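Local coordinates for RxLR effector protein 54 (Phytophthora infestans, PDB 5L7S), which binds the host autophagy protein ATG8CL through its C-terminal ATG8-interacting motif and stimulates autophagosome formation, turning the plant's autophagy machinery to the pathogen's use, at residues K105-N110 against T141-Q146; F65-I70 against A101-S106; I70-L75 against K132-K137; L185-R190 against K201-L206. All coordinates share one frame; numbering follows the deposited sequence.

Contact 1 (K105-N110 against T141-Q146); sequences KSLSGN and TPMFRQ
Leu107 faces helix 142-155 with two different parts of itself, its side chain touching Met143 and its backbone carbonyl touching Gln146. It is the first residue after helix 97-106 to leave helical geometry, and its carbonyl O takes a hydrogen bond from Gln146 NE2 at 2.9 Å. The donor stands well above the carbonyl plane, with a C=O...N angle of 124°, whereas Leu107 O lies close to the amide plane of Gln146. The glutamine chain is extended beyond CG (chi2 160°), which carries CD across to the turn. Its other branch, OE1, rests on the backbone of Gly109, 3.3 Å from Gly109 CA, and accepts a hydrogen bond from Trp111 NE1 just beyond the turn. Gly109 has phi 104°, a value that suits glycine.

The apolar half rests on one methyl. Leu107 CD2 lies against the sulfur and terminal methyl of Met143, 3.8 Å from both Met143 SD and Met143 CE, while Tyr71 of helix 67-75 packs against both residues. One amide thus uses both polar atoms, NE2 on the turn and OE1 on Trp111 just after it. This chemistry implies that one directional bond and less specific leucine-methionine packing join the inferred WY-domains 2 and 3, with the Trp111 bond steadying the amide from within domain 3.

Contact 2 (F65-I70 against A101-S106); sequences FSDLDI and ASMEKS
Asp67 reaches straight at helix 97-106, and its carboxylate oxygen OD2 is gripped by two serines one helical turn apart. Ser102 OG donates to Asp67 OD2 over 2.9 Å, meeting the syn lone pair of that oxygen, on the side of the other carboxylate oxygen. Ser106 OG donates at 2.6 Å to the same Asp67 OD2, but on the anti side and 23° out of the carboxylate plane. The two hydroxyls thus bracket one oxygen. For Ser102 this follows from OG standing anti to the backbone N (chi1 179°), which brings the hydroxyl to the aspartate. The second oxygen, Asp67 OD1, is held by a salt bridge to Arg57 of helix 44-60, which reaches back into the preceding inferred repeat; this charge probably favours the ionised acid in its buried setting.

Beside the polar cluster Met103 runs alongside Asp67, pointing the other way. Its chain is bent at both chi2 and chi3, so that SD lies 3.7 Å from Asp67 CG and CE comes 3.4 Å from the backbone Asp67 O. One turn further along, Ile70 CG2 meets Met103 SD obliquely at 4.2 Å, and Phe87 of helix 80-91 also packs against Met103.

Asp67 opens helix 67-75, whose start is secured by a capping box: Asp69 N donates to Ser66 OG, and Ser66 N donates back to Asp69 OD2. A capped helix start docked by its first-turn carboxylate onto a neighbouring helix belongs here to the all-helical bundle of the region assigned to WY-domain 2.

Contact 3 (I70-L75 against K132-K137); sequences IYYLLL and KDAGTK
Tyr72 lays one face of its ring against Asp133, and Leu75, one turn on, presses on Ala134. This is the close-packed part. Asp133 CB sits 4.1 Å from the centroid of the Tyr72 ring and 21° off its normal, a CH-pi contact displaced toward the rim, with the ring and carboxylate planes 76° apart. On the opposite face of the same ring lies Tyr71 CD2, so the phenol is sandwiched, and its hydroxyl is tied to the carbonyl of Leu129. Tyr72 CE1 also approaches Ala134 CB at 4.0 Å, while Leu75 CD2 rests 4.0 Å from Ala134 CA.

The packing joins helix 67-75 in the inferred WY-domain 2 to the 3-10 turns that lead toward helix 142-155 in the inferred WY-domain 3, consistent with an interface between consecutive repeats.

Toward solvent the contact turns polar, carried by Asp133 and Lys137. The Asp133 carboxylate turns from the tyrosine to a salt bridge with Arg130. Lys137 is extended and lies antiparallel to Leu75, its CD 4.0 Å from Leu75 CD1. Its ammonium NZ donates to Leu75 O at 2.7 Å, nearly along the C=O axis with an angle of 164°; the carbonyl of Asn78 gives NZ a second acceptor.

Contact 4 (L185-R190 against K201-L206); sequences LVHMLR and KLERYL
A buried histidine-carboxylate hydrogen bond links His187 to Glu203 across the seam between two helices. His187 ND1 donates to Glu203 OE2 at 2.6 Å with an N-H...O angle of 154°. The acceptor lies at the ring edge, in its plane, and offers its syn lone pair, with ring and carboxylate only 28° from coplanar. Glu203 OE1 accepts from Trp221 NE1 of helix 212-223, which belongs to the next inferred repeat, so both carboxylate oxygens are engaged, and the Trp221 ring also meets that of His187.

The two segments form the arms of an antiparallel alpha-alpha hairpin within the inferred WY-domain 4, their axes 9.8 Å apart at closest and 153° apart in direction.

Beside the polar pair, Val186 CG1 fills the helix-helix seam. It touches Glu203 CG at 3.6 Å, the two side chains passing with their ends reversed, and reaches Leu202 CB at 4.0 Å, where the chains cross at about a right angle. Arg190 NE is salt-bridged to Asp200 but stays 5.1 Å from Glu203 OE2, near enough perhaps to help stabilise its negative charge.

Contacts 2, 3 and 4 are buried, contact 3 with an exposed rim; contact 1 is partly buried. The segments of contacts 2 and 4 each lie in one inferred repeat, though the second partner of each carboxylate, arginine or tryptophan, comes from an adjacent one. Contacts 1 and 3 join the inferred WY-domains 2 and 3, relying instead on backbone carbonyls as acceptors, beside apolar packing. Contacts 2 and 3 share helix 67-75, and contacts 1 and 2 share helix 97-106. Met143 of contact 1 packs on Leu68, Tyr71 and Tyr72, knitting the three together. Contact 4 stands apart, its centre about 31 Å from that of contact 2, though Phe144 touches Leu185 and Leu189.

Contact 1 (K105-N110 against T141-Q146)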
# COMPACT_ATOMS: atom_id res chain seq x y z
N LYS A 105 1.10 -19.00 1.90
CA LYS A 105 -0.27 -19.17 2.42
C LYS A 105 -0.75 -17.90 3.12
O LYS A 105 -1.87 -17.44 2.87
CB LYS A 105 -0.35 -20.35 3.39
CG LYS A 105 -1.77 -20.72 3.78
CD LYS A 105 -1.80 -21.83 4.82
CE LYS A 105 -3.19 -22.00 5.42
NZ LYS A 105 -3.18 -22.94 6.57
N SER A 106 0.09 -17.33 3.97
CA SER A 106 -0.24 -16.07 4.66
C SER A 106 -0.46 -14.86 3.73
O SER A 106 -1.10 -13.91 4.15
CB SER A 106 0.82 -15.72 5.71
OG SER A 106 0.58 -16.43 6.91
N LEU A 107 0.07 -14.91 2.50
CA LEU A 107 -0.09 -13.81 1.52
C LEU A 107 -0.94 -14.15 0.30
O LEU A 107 -0.96 -13.38 -0.67
CB LEU A 107 1.30 -13.37 1.04
CG LEU A 107 2.36 -13.06 2.10
CD1 LEU A 107 3.63 -12.59 1.42
CD2 LEU A 107 1.87 -12.02 3.09
N SER A 108 -1.67 -15.27 0.32
CA SER A 108 -2.42 -15.75 -0.85
C SER A 108 -3.79 -15.08 -1.04
O SER A 108 -4.23 -14.90 -2.18
CB SER A 108 -2.61 -17.27 -0.79
OG SER A 108 -2.96 -17.67 0.52
N GLY A 109 -4.45 -14.71 0.05
CA GLY A 109 -5.80 -14.16 -0.00
C GLY A 109 -6.88 -15.14 0.42
O GLY A 109 -8.06 -14.78 0.45
N ASN A 110 -6.49 -16.36 0.80
CA ASN A 110 -7.44 -17.41 1.22
C ASN A 110 -7.97 -17.15 2.63
O ASN A 110 -7.68 -17.88 3.58
CB ASN A 110 -6.80 -18.80 1.11
CG ASN A 110 -6.29 -19.11 -0.29
OD1 ASN A 110 -6.55 -18.37 -1.25
ND2 ASN A 110 -5.54 -20.19 -0.41
N THR A 141 1.58 -3.64 -2.09
CA THR A 141 1.50 -4.93 -1.38
C THR A 141 0.28 -5.72 -1.85
O THR A 141 -0.80 -5.15 -1.99
CB THR A 141 1.45 -4.78 0.16
OG1 THR A 141 0.21 -4.20 0.57
CG2 THR A 141 2.61 -3.93 0.66
N PRO A 142 0.45 -7.04 -2.10
CA PRO A 142 -0.71 -7.86 -2.47
C PRO A 142 -1.82 -7.88 -1.41
O PRO A 142 -2.99 -7.87 -1.78
CB PRO A 142 -0.10 -9.27 -2.65
CG PRO A 142 1.21 -9.23 -1.94
CD PRO A 142 1.69 -7.83 -2.10
N MET A 143 -1.45 -7.89 -0.13
CA MET A 143 -2.44 -7.88 0.95
C MET A 143 -3.35 -6.65 0.93
O MET A 143 -4.52 -6.74 1.28
CB MET A 143 -1.76 -8.02 2.32
CG MET A 143 -1.15 -9.39 2.57
SD MET A 143 -0.86 -9.70 4.32
CE MET A 143 0.62 -8.74 4.60
N PHE A 144 -2.80 -5.50 0.53
CA PHE A 144 -3.62 -4.30 0.35
C PHE A 144 -4.62 -4.50 -0.78
O PHE A 144 -5.81 -4.22 -0.59
CB PHE A 144 -2.74 -3.08 0.06
CG PHE A 144 -3.53 -1.82 -0.18
CD1 PHE A 144 -4.29 -1.25 0.83
CD2 PHE A 144 -3.52 -1.21 -1.44
CE1 PHE A 144 -5.02 -0.10 0.61
CE2 PHE A 144 -4.25 -0.05 -1.66
CZ PHE A 144 -5.00 0.51 -0.64
N ARG A 145 -4.15 -4.97 -1.93
CA ARG A 145 -5.03 -5.31 -3.06
C ARG A 145 -6.14 -6.29 -2.67
O ARG A 145 -7.28 -6.15 -3.13
CB ARG A 145 -4.23 -5.89 -4.23
CG ARG A 145 -3.42 -4.87 -5.01
CD ARG A 145 -2.90 -5.48 -6.30
NE ARG A 145 -1.95 -6.57 -6.06
CZ ARG A 145 -0.64 -6.44 -5.84
NH1 ARG A 145 0.10 -7.53 -5.62
NH2 ARG A 145 -0.04 -5.25 -5.81
N GLN A 146 -5.80 -7.26 -1.82
CA GLN A 146 -6.78 -8.22 -1.29
C GLN A 146 -7.82 -7.53 -0.41
O GLN A 146 -9.01 -7.81 -0.52
CB GLN A 146 -6.07 -9.34 -0.50
CG GLN A 146 -5.22 -10.28 -1.34
CD GLN A 146 -4.18 -11.04 -0.53
OE1 GLN A 146 -4.36 -11.29 0.66
NE2 GLN A 146 -3.09 -11.41 -1.17

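Contact 2 (F65-I70 against A101-S106)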
# COMPACT_ATOMS: atom_id res chain seq x y z
N PHE A 65 7.43 -15.24 16.39
CA PHE A 65 7.92 -14.43 15.27
C PHE A 65 7.15 -14.79 13.99
O PHE A 65 7.55 -15.68 13.23
CB PHE A 65 9.43 -14.62 15.09
CG PHE A 65 10.08 -13.57 14.22
CD1 PHE A 65 10.04 -12.23 14.58
CD2 PHE A 65 10.74 -13.93 13.06
CE1 PHE A 65 10.64 -11.26 13.79
CE2 PHE A 65 11.35 -12.97 12.26
CZ PHE A 65 11.30 -11.63 12.63
N SER A 66 6.03 -14.10 13.79
CA SER A 66 5.02 -14.47 12.79
C SER A 66 5.46 -14.30 11.34
O SER A 66 6.52 -13.76 11.05
CB SER A 66 3.74 -13.66 13.00
OG SER A 66 3.90 -12.31 12.57
N ASP A 67 4.61 -14.80 10.43
CA ASP A 67 4.76 -14.54 9.00
C ASP A 67 4.75 -13.05 8.72
O ASP A 67 5.59 -12.55 7.96
CB ASP A 67 3.62 -15.21 8.20
CG ASP A 67 3.79 -16.72 8.08
OD1 ASP A 67 4.70 -17.29 8.71
OD2 ASP A 67 2.99 -17.35 7.36
N LEU A 68 3.82 -12.33 9.34
CA LEU A 68 3.70 -10.88 9.15
C LEU A 68 4.89 -10.12 9.74
O LEU A 68 5.39 -9.19 9.10
CB LEU A 68 2.38 -10.36 9.71
CG LEU A 68 1.10 -10.91 9.05
CD1 LEU A 68 -0.11 -10.17 9.60
CD2 LEU A 68 1.14 -10.81 7.53
N ASP A 69 5.33 -10.51 10.94
CA ASP A 69 6.59 -9.99 11.52
C ASP A 69 7.72 -10.10 10.49
O ASP A 69 8.43 -9.13 10.24
CB ASP A 69 7.01 -10.77 12.78
CG ASP A 69 6.13 -10.49 13.99
OD1 ASP A 69 5.46 -9.43 14.05
OD2 ASP A 69 6.11 -11.34 14.91
N ILE A 70 7.85 -11.29 9.89
CA ILE A 70 8.85 -11.53 8.86
C ILE A 70 8.59 -10.66 7.63
O ILE A 70 9.51 -10.03 7.12
CB ILE A 70 8.92 -13.02 8.44
CG1 ILE A 70 9.44 -13.87 9.61
CG2 ILE A 70 9.82 -13.21 7.23
CD1 ILE A 70 9.10 -15.35 9.49
N ALA A 101 6.23 -22.06 2.19
CA ALA A 101 4.82 -22.40 2.06
C ALA A 101 3.92 -21.70 3.09
O ALA A 101 2.79 -21.33 2.77
CB ALA A 101 4.63 -23.91 2.16
N SER A 102 4.43 -21.52 4.31
CA SER A 102 3.71 -20.77 5.34
C SER A 102 3.51 -19.31 4.93
O SER A 102 2.41 -18.77 5.07
CB SER A 102 4.45 -20.83 6.69
OG SER A 102 3.76 -20.08 7.68
N MET A 103 4.58 -18.69 4.44
CA MET A 103 4.54 -17.31 3.95
C MET A 103 3.55 -17.17 2.80
O MET A 103 2.63 -16.35 2.87
CB MET A 103 5.93 -16.86 3.48
CG MET A 103 6.98 -16.69 4.57
SD MET A 103 6.59 -15.53 5.90
CE MET A 103 5.97 -14.10 5.01
N GLU A 104 3.73 -17.99 1.77
CA GLU A 104 2.86 -17.95 0.59
C GLU A 104 1.38 -18.12 0.94
O GLU A 104 0.53 -17.44 0.37
CB GLU A 104 3.28 -19.00 -0.44
CG GLU A 104 4.64 -18.73 -1.05
CD GLU A 104 4.78 -19.19 -2.49
OE1 GLU A 104 4.21 -20.24 -2.85
OE2 GLU A 104 5.48 -18.49 -3.26
N LYS A 105 1.10 -19.00 1.90
CA LYS A 105 -0.27 -19.17 2.42
C LYS A 105 -0.75 -17.90 3.12
O LYS A 105 -1.87 -17.44 2.87
CB LYS A 105 -0.35 -20.35 3.39
CG LYS A 105 -1.77 -20.72 3.78
CD LYS A 105 -1.80 -21.83 4.82
CE LYS A 105 -3.19 -22.00 5.42
NZ LYS A 105 -3.18 -22.94 6.57
N SER A 106 0.09 -17.33 3.97
CA SER A 106 -0.24 -16.07 4.66
C SER A 106 -0.46 -14.86 3.73
O SER A 106 -1.10 -13.91 4.15
CB SER A 106 0.82 -15.72 5.71
OG SER A 106 0.58 -16.43 6.91

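Contact 3 (I70-L75 against K132-K137)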
# COMPACT_ATOMS: atom_id res chain seq x y z
N ILE A 70 7.85 -11.29 9.89
CA ILE A 70 8.85 -11.53 8.86
C ILE A 70 8.59 -10.66 7.63
O ILE A 70 9.51 -10.03 7.12
CB ILE A 70 8.92 -13.02 8.44
CG1 ILE A 70 9.44 -13.87 9.61
CG2 ILE A 70 9.82 -13.21 7.23
CD1 ILE A 70 9.10 -15.35 9.49
N TYR A 71 7.34 -10.62 7.16
CA TYR A 71 7.01 -9.88 5.94
C TYR A 71 7.29 -8.39 6.07
O TYR A 71 7.94 -7.79 5.22
CB TYR A 71 5.55 -10.10 5.53
CG TYR A 71 5.20 -9.55 4.15
CD1 TYR A 71 5.73 -10.12 3.00
CD2 TYR A 71 4.34 -8.46 4.00
CE1 TYR A 71 5.42 -9.62 1.74
CE2 TYR A 71 4.02 -7.95 2.75
CZ TYR A 71 4.56 -8.54 1.62
OH TYR A 71 4.24 -8.05 0.36
N TYR A 72 6.81 -7.79 7.16
CA TYR A 72 6.91 -6.35 7.32
C TYR A 72 8.32 -5.87 7.68
O TYR A 72 8.69 -4.75 7.34
CB TYR A 72 5.83 -5.83 8.28
CG TYR A 72 4.44 -5.86 7.65
CD1 TYR A 72 4.15 -5.07 6.54
CD2 TYR A 72 3.43 -6.68 8.15
CE1 TYR A 72 2.90 -5.08 5.95
CE2 TYR A 72 2.16 -6.70 7.57
CZ TYR A 72 1.91 -5.90 6.46
OH TYR A 72 0.67 -5.89 5.86
N LEU A 73 9.12 -6.73 8.32
CA LEU A 73 10.55 -6.43 8.54
C LEU A 73 11.32 -6.35 7.21
O LEU A 73 12.11 -5.43 7.00
CB LEU A 73 11.20 -7.50 9.43
CG LEU A 73 12.70 -7.34 9.76
CD1 LEU A 73 12.94 -6.10 10.61
CD2 LEU A 73 13.22 -8.59 10.46
N LEU A 74 11.08 -7.33 6.34
CA LEU A 74 11.76 -7.40 5.05
C LEU A 74 11.23 -6.37 4.06
O LEU A 74 11.97 -5.92 3.19
CB LEU A 74 11.61 -8.80 4.46
CG LEU A 74 12.21 -9.96 5.26
CD1 LEU A 74 11.69 -11.28 4.72
CD2 LEU A 74 13.72 -9.92 5.22
N LEU A 75 9.95 -6.02 4.20
CA LEU A 75 9.31 -5.03 3.32
C LEU A 75 9.94 -3.64 3.46
O LEU A 75 9.96 -2.88 2.49
CB LEU A 75 7.80 -4.95 3.58
CG LEU A 75 6.97 -4.07 2.64
CD1 LEU A 75 7.00 -4.60 1.21
CD2 LEU A 75 5.54 -3.96 3.13
N LYS A 132 -1.07 -1.06 8.36
CA LYS A 132 -0.40 0.13 8.90
C LYS A 132 1.13 0.04 8.84
O LYS A 132 1.81 1.03 8.58
CB LYS A 132 -0.85 0.42 10.33
CG LYS A 132 -2.26 0.99 10.41
CD LYS A 132 -2.75 1.06 11.84
CE LYS A 132 -4.15 1.66 11.91
NZ LYS A 132 -4.87 1.28 13.16
N ASP A 133 1.66 -1.17 9.06
CA ASP A 133 3.11 -1.41 9.00
C ASP A 133 3.70 -1.38 7.58
O ASP A 133 4.92 -1.41 7.43
CB ASP A 133 3.46 -2.75 9.67
CG ASP A 133 3.05 -2.82 11.14
OD1 ASP A 133 3.04 -1.77 11.82
OD2 ASP A 133 2.72 -3.93 11.61
N ALA A 134 2.86 -1.34 6.55
CA ALA A 134 3.32 -1.27 5.16
C ALA A 134 3.94 0.07 4.79
O ALA A 134 4.75 0.13 3.86
CB ALA A 134 2.17 -1.59 4.21
N GLY A 135 3.54 1.14 5.48
CA GLY A 135 4.05 2.48 5.20
C GLY A 135 3.76 2.92 3.77
O GLY A 135 2.74 2.54 3.20
N THR A 136 4.69 3.66 3.18
CA THR A 136 4.52 4.20 1.82
C THR A 136 4.50 3.12 0.73
O THR A 136 4.18 3.43 -0.42
CB THR A 136 5.62 5.22 1.46
OG1 THR A 136 6.90 4.57 1.42
CG2 THR A 136 5.65 6.38 2.45
N LYS A 137 4.85 1.89 1.08
CA LYS A 137 4.76 0.76 0.15
C LYS A 137 3.35 0.13 0.05
O LYS A 137 3.14 -0.72 -0.81
CB LYS A 137 5.81 -0.31 0.50
CG LYS A 137 7.22 0.16 0.20
CD LYS A 137 8.31 -0.82 0.59
CE LYS A 137 9.64 -0.42 -0.03
NZ LYS A 137 10.75 -1.31 0.39

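Contact 4 (L185-R190 against K201-L206)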
# COMPACT_ATOMS: atom_id res chain seq x y z
N LEU A 185 -1.62 7.81 -3.39
CA LEU A 185 -2.38 6.59 -3.07
C LEU A 185 -3.82 6.64 -3.57
O LEU A 185 -4.26 5.74 -4.29
CB LEU A 185 -2.38 6.35 -1.55
CG LEU A 185 -3.22 5.21 -1.00
CD1 LEU A 185 -2.75 3.89 -1.58
CD2 LEU A 185 -3.14 5.17 0.51
N VAL A 186 -4.54 7.69 -3.17
CA VAL A 186 -5.94 7.88 -3.54
C VAL A 186 -6.10 8.00 -5.05
O VAL A 186 -7.04 7.44 -5.62
CB VAL A 186 -6.57 9.10 -2.82
CG1 VAL A 186 -7.94 9.44 -3.39
CG2 VAL A 186 -6.70 8.81 -1.33
N HIS A 187 -5.19 8.71 -5.71
CA HIS A 187 -5.23 8.81 -7.17
C HIS A 187 -4.86 7.49 -7.87
O HIS A 187 -5.29 7.28 -9.01
CB HIS A 187 -4.34 9.96 -7.66
CG HIS A 187 -4.71 10.43 -9.03
ND1 HIS A 187 -5.93 11.01 -9.32
CD2 HIS A 187 -4.02 10.41 -10.20
CE1 HIS A 187 -5.98 11.32 -10.60
NE2 HIS A 187 -4.83 10.97 -11.16
N MET A 188 -4.08 6.63 -7.23
CA MET A 188 -3.83 5.27 -7.76
C MET A 188 -5.07 4.38 -7.66
O MET A 188 -5.30 3.56 -8.54
CB MET A 188 -2.62 4.59 -7.08
CG MET A 188 -1.25 5.07 -7.57
SD MET A 188 -0.90 4.82 -9.33
CE MET A 188 -1.13 6.48 -9.98
N LEU A 189 -5.88 4.55 -6.61
CA LEU A 189 -7.14 3.80 -6.47
C LEU A 189 -8.12 4.01 -7.63
O LEU A 189 -8.97 3.16 -7.87
CB LEU A 189 -7.87 4.14 -5.17
CG LEU A 189 -7.30 3.66 -3.84
CD1 LEU A 189 -8.25 4.06 -2.73
CD2 LEU A 189 -7.08 2.15 -3.85
N ARG A 190 -8.02 5.15 -8.32
CA ARG A 190 -8.81 5.38 -9.54
C ARG A 190 -8.68 4.23 -10.56
O ARG A 190 -9.66 3.86 -11.20
CB ARG A 190 -8.39 6.69 -10.22
CG ARG A 190 -8.68 7.94 -9.40
CD ARG A 190 -8.61 9.20 -10.26
NE ARG A 190 -9.89 9.45 -10.93
CZ ARG A 190 -10.10 9.56 -12.24
NH1 ARG A 190 -9.12 9.45 -13.14
NH2 ARG A 190 -11.35 9.79 -12.67
N LYS A 201 -14.30 10.82 -4.50
CA LYS A 201 -14.91 11.45 -3.34
C LYS A 201 -13.85 11.88 -2.32
O LYS A 201 -13.89 13.00 -1.83
CB LYS A 201 -15.93 10.51 -2.70
CG LYS A 201 -16.85 11.15 -1.69
CD LYS A 201 -18.23 10.50 -1.69
CE LYS A 201 -19.10 11.02 -2.82
NZ LYS A 201 -20.50 10.53 -2.74
N LEU A 202 -12.91 10.99 -2.04
CA LEU A 202 -11.79 11.31 -1.14
C LEU A 202 -10.90 12.44 -1.67
O LEU A 202 -10.46 13.28 -0.89
CB LEU A 202 -10.94 10.07 -0.85
CG LEU A 202 -11.57 8.96 0.00
CD1 LEU A 202 -10.60 7.81 0.18
CD2 LEU A 202 -12.04 9.48 1.35
N GLU A 203 -10.65 12.46 -2.98
CA GLU A 203 -9.91 13.57 -3.59
C GLU A 203 -10.60 14.91 -3.29
O GLU A 203 -9.93 15.86 -2.90
CB GLU A 203 -9.74 13.38 -5.10
CG GLU A 203 -8.78 12.25 -5.48
CD GLU A 203 -8.13 12.39 -6.85
OE1 GLU A 203 -8.47 13.31 -7.63
OE2 GLU A 203 -7.26 11.55 -7.16
N ARG A 204 -11.92 14.96 -3.44
CA ARG A 204 -12.67 16.17 -3.11
C ARG A 204 -12.59 16.50 -1.62
O ARG A 204 -12.32 17.65 -1.26
CB ARG A 204 -14.13 16.04 -3.56
CG ARG A 204 -14.30 15.98 -5.08
CD ARG A 204 -15.72 16.30 -5.53
NE ARG A 204 -16.72 15.39 -4.96
CZ ARG A 204 -16.95 14.13 -5.36
NH1 ARG A 204 -16.26 13.58 -6.36
NH2 ARG A 204 -17.89 13.42 -4.75
N TYR A 205 -12.79 15.50 -0.76
CA TYR A 205 -12.73 15.69 0.69
C TYR A 205 -11.41 16.30 1.17
O TYR A 205 -11.41 17.15 2.06
CB TYR A 205 -12.99 14.37 1.41
CG TYR A 205 -12.98 14.46 2.92
CD1 TYR A 205 -14.01 15.12 3.60
CD2 TYR A 205 -11.97 13.88 3.68
CE1 TYR A 205 -14.01 15.21 4.99
CE2 TYR A 205 -11.96 13.96 5.07
CZ TYR A 205 -12.98 14.62 5.71
OH TYR A 205 -12.97 14.70 7.09
N LEU A 206 -10.29 15.86 0.58
CA LEU A 206 -8.98 16.43 0.89
C LEU A 206 -8.88 17.88 0.43
O LEU A 206 -8.44 18.75 1.19
CB LEU A 206 -7.85 15.60 0.26
CG LEU A 206 -7.60 14.19 0.83
CD1 LEU A 206 -6.67 13.40 -0.08
CD2 LEU A 206 -7.02 14.25 2.24